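PDB 6NCW: beta-galacturonidase from Eisenbergiella tayi, which hydrolyses beta-galacturonides as a member of glycoside hydrolase family 2, and may share the beta-glucuronidase activity generally assigned to that family. Local coordinates for residues A[5-11]-A[244-250]; A[154-158]-A[361-366]; A[185-191]-A[232-238]. All coordinates share one frame; numbering follows the deposited sequence.

From the N terminus, residues 5-11 run as an irregular lead-in to strand 12-15, and interaction 1 closes a long loop by laying them along strand 245-251 of the immunoglobulin-like sandwich. Strand 150-162 of the sandwich then meets the end of helix 349-364 in interaction 2, which ties the sandwich to the TIM barrel. The loops of interactions 1 and 2 cross, because 244-250 falls between 154-158 and 361-366. Interaction 3, within the sandwich, is nested inside both loops; its strand 227-238 pairs with 245-251, where Ile247 O meets Ala235 N. Phe157 of interaction 2 packs on Ile190 of interaction 3.

Interaction 1: A[5-11]-A[244-250]; sequences FETHKIR and ADDIIDR
The Phe5 ring takes Arg250 CG over the centre of one face, a CH-pi contact 4.0 Å from the centroid, while Ile248 O lies at its edge in the ring plane. The Arg250 guanidinium in turn sets one face over Phe5 CD2, its plane 33° from the ring, and has a salt-bridge partner in Glu325. The His8 ring carries Arg11 CD over one face and has the backbone carbonyl of Asp246 at its edge, where ND1 makes a weak bond to Asp246 O; the Arg11 guanidinium has His8 CE1 over the centre of one face. The N-terminal lead-in here lies along a strand of the immunoglobulin-like beta-sandwich, with a single backbone bond, Ile248 N to Thr7 O. A bend at chi3 (-52°) turns Arg11 NE and NH2 toward Asp245 OD1 and OD2, each 2.9 Å away and tilted from the guanidinium plane. Asp245 OD2 also accepts from Leu152 N, and Arg11 NH1 pairs with Glu145. Asp246 is buried, its carboxylate held by four N-H groups. OD2 takes Lys9 N at 2.8 Å on its syn lone pair and Ile10 N from above the carboxylate plane. OD1 receives Arg11 N at 3.1 Å and His8 ND1 at 3.3 Å, from opposite faces.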
loop_
_atom_site.group_PDB
_atom_site.type_symbol
_atom_site.label_atom_id
_atom_site.label_comp_id
_atom_site.label_asym_id
_atom_site.label_seq_id
_atom_site.Cartn_x
_atom_site.Cartn_y
_atom_site.Cartn_z
ATOM N N PHE A 5 9.797 37.151 12.706
ATOM C CA PHE A 5 10.496 38.411 12.883
ATOM C C PHE A 5 10.850 38.528 14.362
ATOM O O PHE A 5 10.337 37.772 15.192
ATOM C CB PHE A 5 9.621 39.577 12.413
ATOM C CG PHE A 5 8.338 39.693 13.185
ATOM C CD1 PHE A 5 8.236 40.572 14.255
ATOM C CD2 PHE A 5 7.252 38.888 12.873
ATOM C CE1 PHE A 5 7.066 40.658 14.991
ATOM C CE2 PHE A 5 6.073 38.971 13.598
ATOM C CZ PHE A 5 5.981 39.859 14.660
ATOM N N GLU A 6 11.746 39.459 14.704
ATOM C CA GLU A 6 12.105 39.653 16.108
ATOM C C GLU A 6 11.096 40.579 16.774
ATOM O O GLU A 6 10.819 41.679 16.284
ATOM C CB GLU A 6 13.523 40.210 16.257
ATOM C CG GLU A 6 14.626 39.230 15.830
ATOM C CD GLU A 6 14.656 37.921 16.645
ATOM O OE1 GLU A 6 15.058 37.938 17.832
ATOM O OE2 GLU A 6 14.283 36.860 16.087
ATOM N N THR A 7 10.530 40.120 17.881
ATOM C CA THR A 7 9.546 40.902 18.608
ATOM C C THR A 7 10.165 41.787 19.683
ATOM O O THR A 7 9.421 42.472 20.390
ATOM C CB THR A 7 8.513 39.978 19.252
ATOM O OG1 THR A 7 9.184 39.047 20.105
ATOM C CG2 THR A 7 7.741 39.222 18.177
ATOM N N HIS A 8 11.489 41.764 19.839
ATOM C CA HIS A 8 12.174 42.565 20.855
ATOM C C HIS A 8 13.589 42.862 20.396
ATOM O O HIS A 8 14.304 41.952 19.980
ATOM C CB HIS A 8 12.239 41.847 22.205
ATOM C CG HIS A 8 10.909 41.645 22.851
ATOM N ND1 HIS A 8 10.162 42.688 23.354
ATOM C CD2 HIS A 8 10.185 40.519 23.069
ATOM C CE1 HIS A 8 9.033 42.211 23.859
ATOM N NE2 HIS A 8 9.026 40.899 23.704
ATOM N N LYS A 9 13.988 44.129 20.476
ATOM C CA LYS A 9 15.396 44.504 20.419
ATOM C C LYS A 9 15.922 45.004 21.755
ATOM O O LYS A 9 17.079 44.742 22.082
ATOM C CB LYS A 9 15.645 45.583 19.353
ATOM C CG LYS A 9 15.401 45.164 17.883
ATOM C CD LYS A 9 15.745 43.670 17.604
ATOM C CE LYS A 9 16.037 43.389 16.112
ATOM N NZ LYS A 9 15.247 44.289 15.212
ATOM N N ILE A 10 15.087 45.671 22.554
ATOM C CA ILE A 10 15.534 46.172 23.852
ATOM C C ILE A 10 15.428 45.093 24.921
ATOM O O ILE A 10 16.402 44.799 25.621
ATOM C CB ILE A 10 14.744 47.439 24.247
ATOM C CG1 ILE A 10 15.136 48.620 23.358
ATOM C CG2 ILE A 10 14.988 47.790 25.704
ATOM C CD1 ILE A 10 14.303 49.849 23.593
ATOM N N ARG A 11 14.252 44.498 25.084
ATOM C CA ARG A 11 14.076 43.507 26.137
ATOM C C ARG A 11 15.042 42.341 25.939
ATOM O O ARG A 11 15.292 41.911 24.809
ATOM C CB ARG A 11 12.631 43.005 26.161
ATOM C CG ARG A 11 12.299 42.070 27.324
ATOM C CD ARG A 11 10.866 41.545 27.209
ATOM N NE ARG A 11 9.915 42.634 27.027
ATOM C CZ ARG A 11 8.593 42.489 27.013
ATOM N NH1 ARG A 11 8.047 41.285 27.162
ATOM N NH2 ARG A 11 7.816 43.549 26.843
ATOM N N ALA A 244 13.842 51.688 27.809
ATOM C CA ALA A 244 13.895 50.736 28.909
ATOM C C ALA A 244 13.173 49.393 28.581
ATOM O O ALA A 244 13.553 48.338 29.106
ATOM C CB ALA A 244 13.320 51.369 30.163
ATOM N N ASP A 245 12.148 49.421 27.724
ATOM C CA ASP A 245 11.510 48.184 27.267
ATOM C C ASP A 245 10.862 48.434 25.913
ATOM O O ASP A 245 10.519 49.571 25.576
ATOM C CB ASP A 245 10.469 47.668 28.273
ATOM C CG ASP A 245 9.886 46.305 27.876
ATOM O OD1 ASP A 245 10.681 45.385 27.573
ATOM O OD2 ASP A 245 8.636 46.159 27.861
ATOM N N ASP A 246 10.686 47.358 25.140
ATOM C CA ASP A 246 9.991 47.466 23.863
ATOM C C ASP A 246 9.065 46.276 23.632
ATOM O O ASP A 246 9.092 45.266 24.347
ATOM C CB ASP A 246 10.968 47.614 22.679
ATOM C CG ASP A 246 11.851 46.388 22.449
ATOM O OD1 ASP A 246 11.900 45.440 23.281
ATOM O OD2 ASP A 246 12.527 46.383 21.398
ATOM N N ILE A 247 8.216 46.434 22.618
ATOM C CA ILE A 247 7.505 45.337 21.977
ATOM C C ILE A 247 7.415 45.680 20.499
ATOM O O ILE A 247 7.214 46.846 20.132
ATOM C CB ILE A 247 6.109 45.102 22.597
ATOM C CG1 ILE A 247 5.522 43.779 22.107
ATOM C CG2 ILE A 247 5.165 46.253 22.269
ATOM C CD1 ILE A 247 4.426 43.258 22.983
ATOM N N ILE A 248 7.637 44.681 19.647
ATOM C CA ILE A 248 7.551 44.840 18.200
ATOM C C ILE A 248 6.550 43.816 17.670
ATOM O O ILE A 248 6.609 42.639 18.042
ATOM C CB ILE A 248 8.925 44.661 17.531
ATOM C CG1 ILE A 248 9.975 45.560 18.207
ATOM C CG2 ILE A 248 8.840 44.990 16.068
ATOM C CD1 ILE A 248 11.408 45.309 17.730
ATOM N N ASP A 249 5.629 44.263 16.811
ATOM C CA ASP A 249 4.660 43.372 16.182
ATOM C C ASP A 249 4.597 43.676 14.689
ATOM O O ASP A 249 5.395 44.477 14.193
ATOM C CB ASP A 249 3.287 43.515 16.851
ATOM C CG ASP A 249 2.540 42.174 16.956
ATOM O OD1 ASP A 249 2.470 41.437 15.939
ATOM O OD2 ASP A 249 2.029 41.864 18.056
ATOM N N ARG A 250 3.685 43.042 13.955
ATOM C CA ARG A 250 3.507 43.327 12.533
ATOM C C ARG A 250 2.045 43.579 12.216
ATOM O O ARG A 250 1.160 42.912 12.758
ATOM C CB ARG A 250 4.004 42.194 11.647
ATOM C CG ARG A 250 5.455 42.290 11.286
ATOM C CD ARG A 250 5.782 41.450 10.079
ATOM N NE ARG A 250 5.170 40.128 10.193
ATOM C CZ ARG A 250 5.600 39.047 9.549
ATOM N NH1 ARG A 250 6.659 39.112 8.752
ATOM N NH2 ARG A 250 4.969 37.899 9.709
#

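Interaction 2: A[154-158]-A[361-366]; sequences WIHFT and ITAHYN
His156 reaches from a strand of the immunoglobulin-like beta-sandwich to the end of a TIM-barrel helix, so this contact is a domain interface. Its CB lies over the Tyr365 ring, 4.0 Å from the centroid in a CH-pi contact. CG comes next, 3.7 Å from Tyr365 CG, and ND1 passes over the same side of the tyrosine. The two rings form an offset stack, with planes 9° apart and centroids separated by 4.6 Å. CD2 meets Tyr365 CB, which sits over the centre of one imidazole face; Trp154 CE3 covers the opposite face, leaving the imidazole sandwiched. CE1 comes close to Thr362 CA. At the tip, NE2 gives a hydrogen bond to Thr362 O, on a lone pair in the carbonyl plane, which, with the two covered faces, should hold the ring in its orientation. Trp154 is itself touched by Thr362 CG2, which lies over its five-membered ring. With chi1 at -172° the tyrosine ring swings away from its own backbone N and runs on until its OH and Thr158 OG1 share a hydrogen bond of 2.7 Å. Asn366 grips the strand backbone with both ends of its amide. ND2 donates to Ile155 O at 2.8 Å, close to its own amide plane, and also makes a weak hydrogen bond to Asp249. OD1 accepts Phe157 N at 2.9 Å in the carbonyl plane, with the N-H pointing almost straight at it (175°).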
loop_
_atom_site.group_PDB
_atom_site.type_symbol
_atom_site.label_atom_id
_atom_site.label_comp_id
_atom_site.label_asym_id
_atom_site.label_seq_id
_atom_site.Cartn_x
_atom_site.Cartn_y
_atom_site.Cartn_z
ATOM N N TRP A 154 1.229 43.969 25.730
ATOM C CA TRP A 154 0.807 43.785 24.341
ATOM C C TRP A 154 0.553 45.152 23.714
ATOM O O TRP A 154 0.439 46.162 24.415
ATOM C CB TRP A 154 -0.452 42.900 24.218
ATOM C CG TRP A 154 -1.660 43.277 25.094
ATOM C CD1 TRP A 154 -2.031 42.683 26.265
ATOM C CD2 TRP A 154 -2.642 44.308 24.847
ATOM N NE1 TRP A 154 -3.160 43.277 26.769
ATOM C CE2 TRP A 154 -3.563 44.271 25.914
ATOM C CE3 TRP A 154 -2.820 45.267 23.835
ATOM C CZ2 TRP A 154 -4.655 45.147 25.998
ATOM C CZ3 TRP A 154 -3.912 46.134 23.918
ATOM C CH2 TRP A 154 -4.810 46.070 24.996
ATOM N N ILE A 155 0.498 45.168 22.380
ATOM C CA ILE A 155 0.076 46.315 21.583
ATOM C C ILE A 155 -0.909 45.823 20.512
ATOM O O ILE A 155 -0.663 44.799 19.867
ATOM C CB ILE A 155 1.287 47.029 20.946
ATOM C CG1 ILE A 155 0.839 48.152 20.009
ATOM C CG2 ILE A 155 2.181 46.041 20.210
ATOM C CD1 ILE A 155 1.971 49.087 19.623
ATOM N N HIS A 156 -2.032 46.531 20.350
ATOM C CA HIS A 156 -3.054 46.229 19.353
ATOM C C HIS A 156 -3.215 47.417 18.422
ATOM O O HIS A 156 -3.545 48.519 18.871
ATOM C CB HIS A 156 -4.405 45.913 19.998
ATOM C CG HIS A 156 -4.414 44.649 20.789
ATOM N ND1 HIS A 156 -5.476 44.279 21.589
ATOM C CD2 HIS A 156 -3.498 43.658 20.895
ATOM C CE1 HIS A 156 -5.209 43.121 22.162
ATOM N NE2 HIS A 156 -4.016 42.722 21.758
ATOM N N PHE A 157 -3.020 47.184 17.132
ATOM C CA PHE A 157 -3.178 48.205 16.111
ATOM C C PHE A 157 -4.404 47.881 15.276
ATOM O O PHE A 157 -4.612 46.725 14.897
ATOM C CB PHE A 157 -1.943 48.273 15.205
ATOM C CG PHE A 157 -2.094 49.231 14.064
ATOM C CD1 PHE A 157 -1.909 50.599 14.264
ATOM C CD2 PHE A 157 -2.443 48.771 12.799
ATOM C CE1 PHE A 157 -2.064 51.488 13.217
ATOM C CE2 PHE A 157 -2.591 49.652 11.743
ATOM C CZ PHE A 157 -2.400 51.015 11.951
ATOM N N THR A 158 -5.199 48.904 14.982
ATOM C CA THR A 158 -6.421 48.773 14.197
ATOM C C THR A 158 -6.364 49.720 13.007
ATOM O O THR A 158 -6.303 50.945 13.210
ATOM C CB THR A 158 -7.661 49.093 15.042
ATOM O OG1 THR A 158 -7.562 48.445 16.317
ATOM C CG2 THR A 158 -8.939 48.651 14.317
ATOM N N ILE A 361 -7.546 36.201 21.161
ATOM C CA ILE A 361 -7.673 37.506 20.512
ATOM C C ILE A 361 -6.604 38.467 21.021
ATOM O O ILE A 361 -6.017 39.226 20.239
ATOM C CB ILE A 361 -9.096 38.074 20.678
ATOM C CG1 ILE A 361 -10.097 37.171 19.945
ATOM C CG2 ILE A 361 -9.187 39.493 20.106
ATOM C CD1 ILE A 361 -11.540 37.620 20.010
ATOM N N THR A 362 -6.307 38.437 22.327
ATOM C CA THR A 362 -5.251 39.307 22.843
ATOM C C THR A 362 -3.926 39.032 22.133
ATOM O O THR A 362 -3.204 39.963 21.774
ATOM C CB THR A 362 -5.109 39.130 24.357
ATOM O OG1 THR A 362 -6.378 39.377 24.977
ATOM C CG2 THR A 362 -4.081 40.106 24.932
ATOM N N ALA A 363 -3.624 37.761 21.863
ATOM C CA ALA A 363 -2.338 37.416 21.267
ATOM C C ALA A 363 -2.312 37.672 19.765
ATOM O O ALA A 363 -1.280 38.096 19.230
ATOM C CB ALA A 363 -2.014 35.948 21.562
ATOM N N HIS A 364 -3.434 37.442 19.076
ATOM C CA HIS A 364 -3.499 37.380 17.617
ATOM C C HIS A 364 -4.135 38.605 16.985
ATOM O O HIS A 364 -4.294 38.638 15.760
ATOM C CB HIS A 364 -4.285 36.135 17.171
ATOM C CG HIS A 364 -3.647 34.844 17.576
ATOM N ND1 HIS A 364 -4.217 33.615 17.314
ATOM C CD2 HIS A 364 -2.485 34.589 18.230
ATOM C CE1 HIS A 364 -3.434 32.660 17.786
ATOM N NE2 HIS A 364 -2.376 33.222 18.347
ATOM N N TYR A 365 -4.469 39.624 17.783
ATOM C CA TYR A 365 -5.229 40.778 17.294
ATOM C C TYR A 365 -4.648 41.371 16.017
ATOM O O TYR A 365 -5.393 41.850 15.151
ATOM C CB TYR A 365 -5.274 41.863 18.378
ATOM C CG TYR A 365 -6.205 42.996 18.024
ATOM C CD1 TYR A 365 -7.538 42.990 18.452
ATOM C CD2 TYR A 365 -5.772 44.054 17.232
ATOM C CE1 TYR A 365 -8.409 44.029 18.113
ATOM C CE2 TYR A 365 -6.626 45.088 16.885
ATOM C CZ TYR A 365 -7.945 45.077 17.327
ATOM O OH TYR A 365 -8.790 46.116 16.976
ATOM N N ASN A 366 -3.323 41.383 15.895
ATOM C CA ASN A 366 -2.679 42.172 14.855
ATOM C C ASN A 366 -2.553 41.467 13.515
ATOM O O ASN A 366 -2.141 42.116 12.549
ATOM C CB ASN A 366 -1.277 42.605 15.310
ATOM C CG ASN A 366 -1.325 43.603 16.454
ATOM O OD1 ASN A 366 -2.162 44.499 16.460
ATOM N ND2 ASN A 366 -0.441 43.438 17.433
#

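Interaction 3: A[185-191]-A[232-238]; sequences SVEVEIG and LITAVLR
Val186 and Leu237 face each other as a non-hydrogen-bonded antiparallel pair, and their side chains mesh at one end of a buried apolar row. Leu237 turns CG away from its N (chi1 173°), and the bend at chi2 brings CD1 back across the gap to Val186 CG2, 3.6 Å away, and to Ser185 O. The other branch of Val186, CG1, points the opposite way along the row and meets Ala235 CB at 3.9 Å. Ala235 offers just a methyl here, a shallow place between the larger Leu237 and Ile233 into which the valine branch fits. Val188, directly across from Ala235, extends CG1 diagonally to Ile233 CG1 at 4.0 Å. Ile233 thus meets two residues of the neighbouring strand, for Ile190 lies alongside it, pointing the same way, with the two CG1 atoms 3.7 Å apart. This face turns into the sandwich: Ile172 of strand 165-176 presses on Val186, Val188 and Ala235, while Phe157 of strand 150-162 touches Ile233. The other face bears Ser185, Glu187, Glu189, Thr234, Val236 and Arg238. There Glu187 and Arg238 run side by side, but OE2 and NE remain 4.2 Å apart, too far for a salt bridge. Between the faces, paired backbone bonds join Ser185 with Arg238, Glu187 with Val236 and Glu189 with Thr234. Gly191 N adds a last bond to Leu232 O at 2.7 Å, just where the glycine, at a positive phi of 57°, leaves the strand. An apolar inner face backed by a largely polar outer one, on antiparallel strands packed against a second sheet, is what a beta-sandwich calls for, and the strands belong to the immunoglobulin-like sandwich of glycoside hydrolase family 2.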
loop_
_atom_site.group_PDB
_atom_site.type_symbol
_atom_site.label_atom_id
_atom_site.label_comp_id
_atom_site.label_asym_id
_atom_site.label_seq_id
_atom_site.Cartn_x
_atom_site.Cartn_y
_atom_site.Cartn_z
ATOM N N SER A 185 6.696 57.347 29.257
ATOM C CA SER A 185 5.965 57.475 28.008
ATOM C C SER A 185 6.198 56.231 27.153
ATOM O O SER A 185 7.107 55.433 27.408
ATOM C CB SER A 185 6.365 58.751 27.249
ATOM O OG SER A 185 7.657 58.642 26.663
ATOM N N VAL A 186 5.351 56.059 26.140
ATOM C CA VAL A 186 5.533 55.016 25.140
ATOM C C VAL A 186 5.570 55.676 23.770
ATOM O O VAL A 186 4.650 56.418 23.407
ATOM C CB VAL A 186 4.428 53.949 25.218
ATOM C CG1 VAL A 186 4.494 53.039 24.003
ATOM C CG2 VAL A 186 4.599 53.141 26.476
ATOM N N GLU A 187 6.642 55.415 23.020
ATOM C CA GLU A 187 6.809 55.933 21.671
ATOM C C GLU A 187 6.516 54.833 20.649
ATOM O O GLU A 187 7.094 53.743 20.720
ATOM C CB GLU A 187 8.225 56.478 21.469
ATOM C CG GLU A 187 8.455 56.997 20.057
ATOM C CD GLU A 187 9.791 57.699 19.872
ATOM O OE1 GLU A 187 9.944 58.417 18.853
ATOM O OE2 GLU A 187 10.682 57.526 20.736
ATOM N N VAL A 188 5.655 55.136 19.680
ATOM C CA VAL A 188 5.104 54.141 18.759
ATOM C C VAL A 188 5.459 54.547 17.336
ATOM O O VAL A 188 5.118 55.654 16.894
ATOM C CB VAL A 188 3.579 53.998 18.909
ATOM C CG1 VAL A 188 3.035 53.016 17.872
ATOM C CG2 VAL A 188 3.206 53.557 20.301
ATOM N N GLU A 189 6.134 53.652 16.619
ATOM C CA GLU A 189 6.449 53.845 15.211
ATOM C C GLU A 189 5.916 52.675 14.396
ATOM O O GLU A 189 5.945 51.525 14.852
ATOM C CB GLU A 189 7.953 53.992 15.000
ATOM C CG GLU A 189 8.559 55.125 15.831
ATOM C CD GLU A 189 9.887 55.637 15.285
ATOM O OE1 GLU A 189 10.255 56.797 15.608
ATOM O OE2 GLU A 189 10.559 54.886 14.537
ATOM N N ILE A 190 5.427 52.972 13.195
ATOM C CA ILE A 190 4.926 51.959 12.273
ATOM C C ILE A 190 5.757 52.051 11.003
ATOM O O ILE A 190 5.663 53.035 10.261
ATOM C CB ILE A 190 3.430 52.133 11.970
ATOM C CG1 ILE A 190 2.625 52.126 13.263
ATOM C CG2 ILE A 190 2.950 51.035 11.031
ATOM C CD1 ILE A 190 1.174 52.414 13.055
ATOM N N GLY A 191 6.568 51.029 10.751
ATOM C CA GLY A 191 7.435 51.027 9.589
ATOM C C GLY A 191 8.375 52.212 9.535
ATOM O O GLY A 191 8.601 52.772 8.455
ATOM N N LEU A 232 6.298 46.655 10.440
ATOM C CA LEU A 232 6.615 46.484 11.850
ATOM C C LEU A 232 6.095 47.682 12.634
ATOM O O LEU A 232 6.338 48.834 12.257
ATOM C CB LEU A 232 8.122 46.328 12.053
ATOM C CG LEU A 232 8.770 45.175 11.292
ATOM C CD1 LEU A 232 10.265 45.376 11.194
ATOM C CD2 LEU A 232 8.447 43.872 11.996
ATOM N N ILE A 233 5.359 47.417 13.710
ATOM C CA ILE A 233 4.951 48.447 14.653
ATOM C C ILE A 233 5.812 48.279 15.892
ATOM O O ILE A 233 5.958 47.164 16.412
ATOM C CB ILE A 233 3.441 48.396 14.973
ATOM C CG1 ILE A 233 3.053 49.523 15.923
ATOM C CG2 ILE A 233 3.005 47.044 15.559
ATOM C CD1 ILE A 233 1.552 49.720 16.052
ATOM N N THR A 234 6.436 49.373 16.330
ATOM C CA THR A 234 7.355 49.347 17.462
ATOM C C THR A 234 6.851 50.256 18.576
ATOM O O THR A 234 6.459 51.403 18.329
ATOM C CB THR A 234 8.760 49.773 17.035
ATOM O OG1 THR A 234 9.167 48.982 15.912
ATOM C CG2 THR A 234 9.740 49.552 18.173
ATOM N N ALA A 235 6.877 49.751 19.800
ATOM C CA ALA A 235 6.561 50.551 20.970
ATOM C C ALA A 235 7.744 50.495 21.926
ATOM O O ALA A 235 8.142 49.409 22.361
ATOM C CB ALA A 235 5.282 50.057 21.650
ATOM N N VAL A 236 8.308 51.659 22.251
ATOM C CA VAL A 236 9.415 51.750 23.201
ATOM C C VAL A 236 8.912 52.463 24.452
ATOM O O VAL A 236 8.428 53.598 24.381
ATOM C CB VAL A 236 10.637 52.453 22.590
ATOM C CG1 VAL A 236 11.772 52.555 23.618
ATOM C CG2 VAL A 236 11.113 51.692 21.354
ATOM N N LEU A 237 8.979 51.773 25.585
ATOM C CA LEU A 237 8.645 52.349 26.877
ATOM C C LEU A 237 9.890 52.996 27.477
ATOM O O LEU A 237 10.954 52.366 27.539
ATOM C CB LEU A 237 8.100 51.274 27.815
ATOM C CG LEU A 237 7.844 51.655 29.278
ATOM C CD1 LEU A 237 6.635 52.557 29.445
ATOM C CD2 LEU A 237 7.686 50.393 30.127
ATOM N N ARG A 238 9.757 54.259 27.894
ATOM C CA ARG A 238 10.815 54.995 28.581
ATOM C C ARG A 238 10.306 55.465 29.933
ATOM O O ARG A 238 9.264 56.121 30.010
ATOM C CB ARG A 238 11.286 56.198 27.765
ATOM C CG ARG A 238 12.069 55.816 26.528
ATOM C CD ARG A 238 12.354 57.025 25.653
ATOM N NE ARG A 238 12.714 56.618 24.295
ATOM C CZ ARG A 238 13.958 56.393 23.888
ATOM N NH1 ARG A 238 14.975 56.549 24.731
ATOM N NH2 ARG A 238 14.185 56.020 22.635
#